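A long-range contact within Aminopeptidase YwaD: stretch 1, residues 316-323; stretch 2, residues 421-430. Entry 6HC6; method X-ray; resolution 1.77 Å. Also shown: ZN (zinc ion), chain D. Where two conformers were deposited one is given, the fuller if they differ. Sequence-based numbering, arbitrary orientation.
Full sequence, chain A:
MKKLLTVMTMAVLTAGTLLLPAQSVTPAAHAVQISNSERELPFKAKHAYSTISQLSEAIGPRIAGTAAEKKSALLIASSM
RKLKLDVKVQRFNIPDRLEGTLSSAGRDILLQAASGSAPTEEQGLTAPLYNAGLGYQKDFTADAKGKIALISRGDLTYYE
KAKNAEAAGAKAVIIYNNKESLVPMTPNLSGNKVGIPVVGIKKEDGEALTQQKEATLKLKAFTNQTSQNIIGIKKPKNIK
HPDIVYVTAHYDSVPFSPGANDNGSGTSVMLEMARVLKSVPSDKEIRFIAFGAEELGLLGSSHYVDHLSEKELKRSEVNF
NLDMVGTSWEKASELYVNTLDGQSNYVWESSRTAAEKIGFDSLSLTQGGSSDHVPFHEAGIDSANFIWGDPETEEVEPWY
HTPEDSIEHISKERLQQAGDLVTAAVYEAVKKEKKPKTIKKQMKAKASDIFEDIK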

# COMPACT_ATOMS: atom_id res chain seq x y z
N SER A 316 -20.51 -8.25 10.05
CA SER A 316 -19.56 -7.18 9.75
C SER A 316 -20.29 -5.91 9.35
O SER A 316 -21.10 -5.92 8.41
N GLU A 317 -20.00 -4.81 10.04
CA GLU A 317 -20.76 -3.58 9.86
C GLU A 317 -20.02 -2.54 9.04
O GLU A 317 -20.57 -2.03 8.06
N VAL A 318 -18.79 -2.21 9.42
CA VAL A 318 -18.12 -1.06 8.82
C VAL A 318 -16.62 -1.25 8.99
O VAL A 318 -16.16 -1.83 9.98
N ASN A 319 -15.86 -0.79 7.98
CA ASN A 319 -14.40 -0.76 8.00
C ASN A 319 -13.94 0.68 7.79
O ASN A 319 -14.25 1.28 6.75
N PHE A 320 -13.22 1.23 8.76
CA PHE A 320 -12.54 2.52 8.62
C PHE A 320 -11.07 2.23 8.34
O PHE A 320 -10.35 1.78 9.23
N ASN A 321 -10.62 2.48 7.11
CA ASN A 321 -9.23 2.22 6.74
C ASN A 321 -8.47 3.54 6.69
O ASN A 321 -8.95 4.51 6.11
N LEU A 322 -7.29 3.57 7.32
CA LEU A 322 -6.46 4.77 7.41
C LEU A 322 -5.19 4.56 6.58
O LEU A 322 -4.38 3.69 6.91
N ASP A 323 -5.00 5.37 5.54
CA ASP A 323 -3.82 5.19 4.68
C ASP A 323 -3.42 6.56 4.15
O ASP A 323 -4.10 7.09 3.26
N LEU A 421 -10.85 13.39 13.66
CA LEU A 421 -12.02 13.15 12.81
C LEU A 421 -12.40 11.67 12.79
O LEU A 421 -13.56 11.32 13.01
N VAL A 422 -11.44 10.79 12.51
CA VAL A 422 -11.78 9.37 12.40
C VAL A 422 -12.10 8.79 13.77
O VAL A 422 -12.94 7.87 13.88
N THR A 423 -11.47 9.30 14.83
CA THR A 423 -11.83 8.82 16.17
C THR A 423 -13.28 9.16 16.49
O THR A 423 -14.02 8.34 17.04
N ALA A 424 -13.70 10.38 16.15
CA ALA A 424 -15.09 10.76 16.39
C ALA A 424 -16.03 9.97 15.50
O ALA A 424 -17.16 9.67 15.91
N ALA A 425 -15.61 9.67 14.27
CA ALA A 425 -16.45 8.89 13.36
C ALA A 425 -16.64 7.47 13.87
O ALA A 425 -17.75 6.94 13.87
N VAL A 426 -15.55 6.83 14.30
CA VAL A 426 -15.66 5.49 14.86
C VAL A 426 -16.47 5.53 16.15
O VAL A 426 -17.32 4.66 16.39
N TYR A 427 -16.26 6.56 16.98
CA TYR A 427 -17.06 6.70 18.19
C TYR A 427 -18.54 6.76 17.86
O TYR A 427 -19.35 6.10 18.52
N GLU A 428 -18.90 7.52 16.82
CA GLU A 428 -20.31 7.55 16.41
C GLU A 428 -20.81 6.15 16.10
O GLU A 428 -21.95 5.80 16.43
N ALA A 429 -19.97 5.33 15.47
CA ALA A 429 -20.38 4.00 15.07
C ALA A 429 -20.46 3.04 16.26
O ALA A 429 -21.31 2.15 16.27
N VAL A 430 -19.60 3.20 17.27
CA VAL A 430 -19.47 2.19 18.33
C VAL A 430 -20.08 2.60 19.66
O VAL A 430 -20.27 1.72 20.52

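At the centre of this contact lies the ring of Phe-320, carried by a strand (316-322) that runs nearly antiparallel to the helix (421-430), the two directions differing by 170°. The CA atoms of Phe-320 and Val-426 stand 7.6 Å apart, and the aromatic ring and the Val-426 side chain occupy the space between the backbones. The CA-to-CB bond of Phe-320 points toward the helix, and with chi1 at m (-63°) and chi2 at 79° the flat side chain lies among four helical residues. Val-426, chi1 t, has a CA-to-CB bond directed sideways, yet its CG2 methyl sits over one face of the ring, 3.6 Å from the centroid of Phe-320 and 11° off the ring normal. This is a CH-pi contact, in which a slightly positive methyl group meets the electron-rich pi cloud.

Two alanines also contact the ring. Ala-425 points toward the strand, and its CB lies 3.8 Å from CE2 of Phe-320. One turn further on, Ala-429 also points toward the strand and meets the ring at its edge, its CB 4.2 Å from CZ of Phe-320. At each position the alanine offers one methyl to the large phenylalanine ring.

Toward the earlier part of the helix, Val-422 (chi1 t) links two strand residues. Its CG1 is 4.2 Å from CD2 of Phe-320 and 3.6 Å from CD2 of Leu-322, rotamer m,t, whose CA-to-CB bond also points toward the helix. These branched aliphatic groups extend the apolar packing along the strand. Asn-321, between Phe-320 and Leu-322, points away from the helix, and its amide group finds hydrogen bonds elsewhere in the structure. Just beyond the strand, Asp-323 binds the zinc ion through both carboxylate oxygens, OD1 at 2.1 Å and OD2 at 2.2 Å from ZN, with waters 2 and 3 among the other ligands.

The polar edge is at the other end of the strand. Glu-317 points toward the helix with chi1 and chi2 both t, an extended form that carries its carboxylate out to the last helical turn. No direct hydrogen bond joins the two stretches: OE2 of Glu-317 and O of Ala-429 are 4.2 Å apart, and both are acceptors. Water 1 resolves this by donating to each, its O 2.5 Å from OE2 of Glu-317 and 2.9 Å from O of Ala-429.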

# COMPACT_ATOMS: atom_id res chain seq x y z
CB SER A 316 -18.62 -7.61 8.64
OG SER A 316 -17.77 -8.66 9.06
CB GLU A 317 -21.13 -2.99 11.23
CG GLU A 317 -21.95 -1.72 11.14
CD GLU A 317 -22.33 -1.20 12.51
OE1 GLU A 317 -22.88 -1.99 13.30
OE2 GLU A 317 -22.04 -0.03 12.81
CB VAL A 318 -18.65 0.24 9.47
CG1 VAL A 318 -18.47 0.21 10.98
CG2 VAL A 318 -17.96 1.41 8.94
CB ASN A 319 -13.81 -1.66 6.90
CG ASN A 319 -12.36 -1.35 6.60
OD1 ASN A 319 -11.99 -1.13 5.44
ND2 ASN A 319 -11.53 -1.32 7.63
CB PHE A 320 -12.64 3.35 9.90
CG PHE A 320 -14.02 3.73 10.29
CD1 PHE A 320 -14.85 2.82 10.93
CD2 PHE A 320 -14.49 5.03 10.06
CE1 PHE A 320 -16.14 3.18 11.31
CE2 PHE A 320 -15.77 5.39 10.44
CZ PHE A 320 -16.59 4.47 11.06
CB ASN A 321 -9.14 1.49 5.40
CG ASN A 321 -7.71 1.09 5.05
OD1 ASN A 321 -7.13 0.20 5.67
ND2 ASN A 321 -7.13 1.76 4.07
CB LEU A 322 -6.09 5.05 8.86
CG LEU A 322 -7.32 4.98 9.78
CD1 LEU A 322 -6.92 5.03 11.24
CD2 LEU A 322 -8.23 6.13 9.44
CB ASP A 323 -4.13 4.20 3.54
CG ASP A 323 -2.89 3.78 2.74
OD1 ASP A 323 -1.81 4.34 2.93
OD2 ASP A 323 -3.00 2.86 1.89
CB LEU A 421 -11.75 13.66 11.39
CG LEU A 421 -12.86 13.56 10.33
CD1 LEU A 421 -13.00 12.14 9.72
CD2 LEU A 421 -14.20 14.03 10.90
CB VAL A 422 -10.65 8.60 11.70
CG1 VAL A 422 -11.09 7.17 11.43
CG2 VAL A 422 -10.24 9.29 10.39
CB THR A 423 -10.89 9.39 17.23
OG1 THR A 423 -9.57 8.87 17.02
CG2 THR A 423 -11.35 8.99 18.63
CB ALA A 424 -15.27 12.26 16.16
CB ALA A 425 -15.83 8.87 11.96
CB VAL A 426 -14.26 4.89 15.08
CG1 VAL A 426 -14.35 3.54 15.83
CG2 VAL A 426 -13.56 4.70 13.75
CB TYR A 427 -16.63 7.93 18.99
CG TYR A 427 -17.43 8.14 20.26
CD1 TYR A 427 -17.23 7.32 21.37
CD2 TYR A 427 -18.36 9.16 20.37
CE1 TYR A 427 -17.94 7.50 22.54
CE2 TYR A 427 -19.08 9.35 21.55
CZ TYR A 427 -18.86 8.52 22.63
OH TYR A 427 -19.57 8.70 23.80
CB GLU A 428 -20.49 8.47 15.20
CG GLU A 428 -20.50 9.94 15.55
CD GLU A 428 -21.55 10.29 16.59
OE1 GLU A 428 -22.69 9.81 16.47
OE2 GLU A 428 -21.22 11.05 17.53
CB ALA A 429 -19.42 3.45 14.02
CB VAL A 430 -18.00 1.77 18.53
CG1 VAL A 430 -17.37 1.38 17.21
CG2 VAL A 430 -17.20 2.88 19.19
ZN ZN D . -0.84 3.14 1.50
O HOH W 1 -23.41 1.42 14.35
O HOH W 2 -1.46 4.21 -0.08
O HOH W 3 -0.14 2.03 -0.09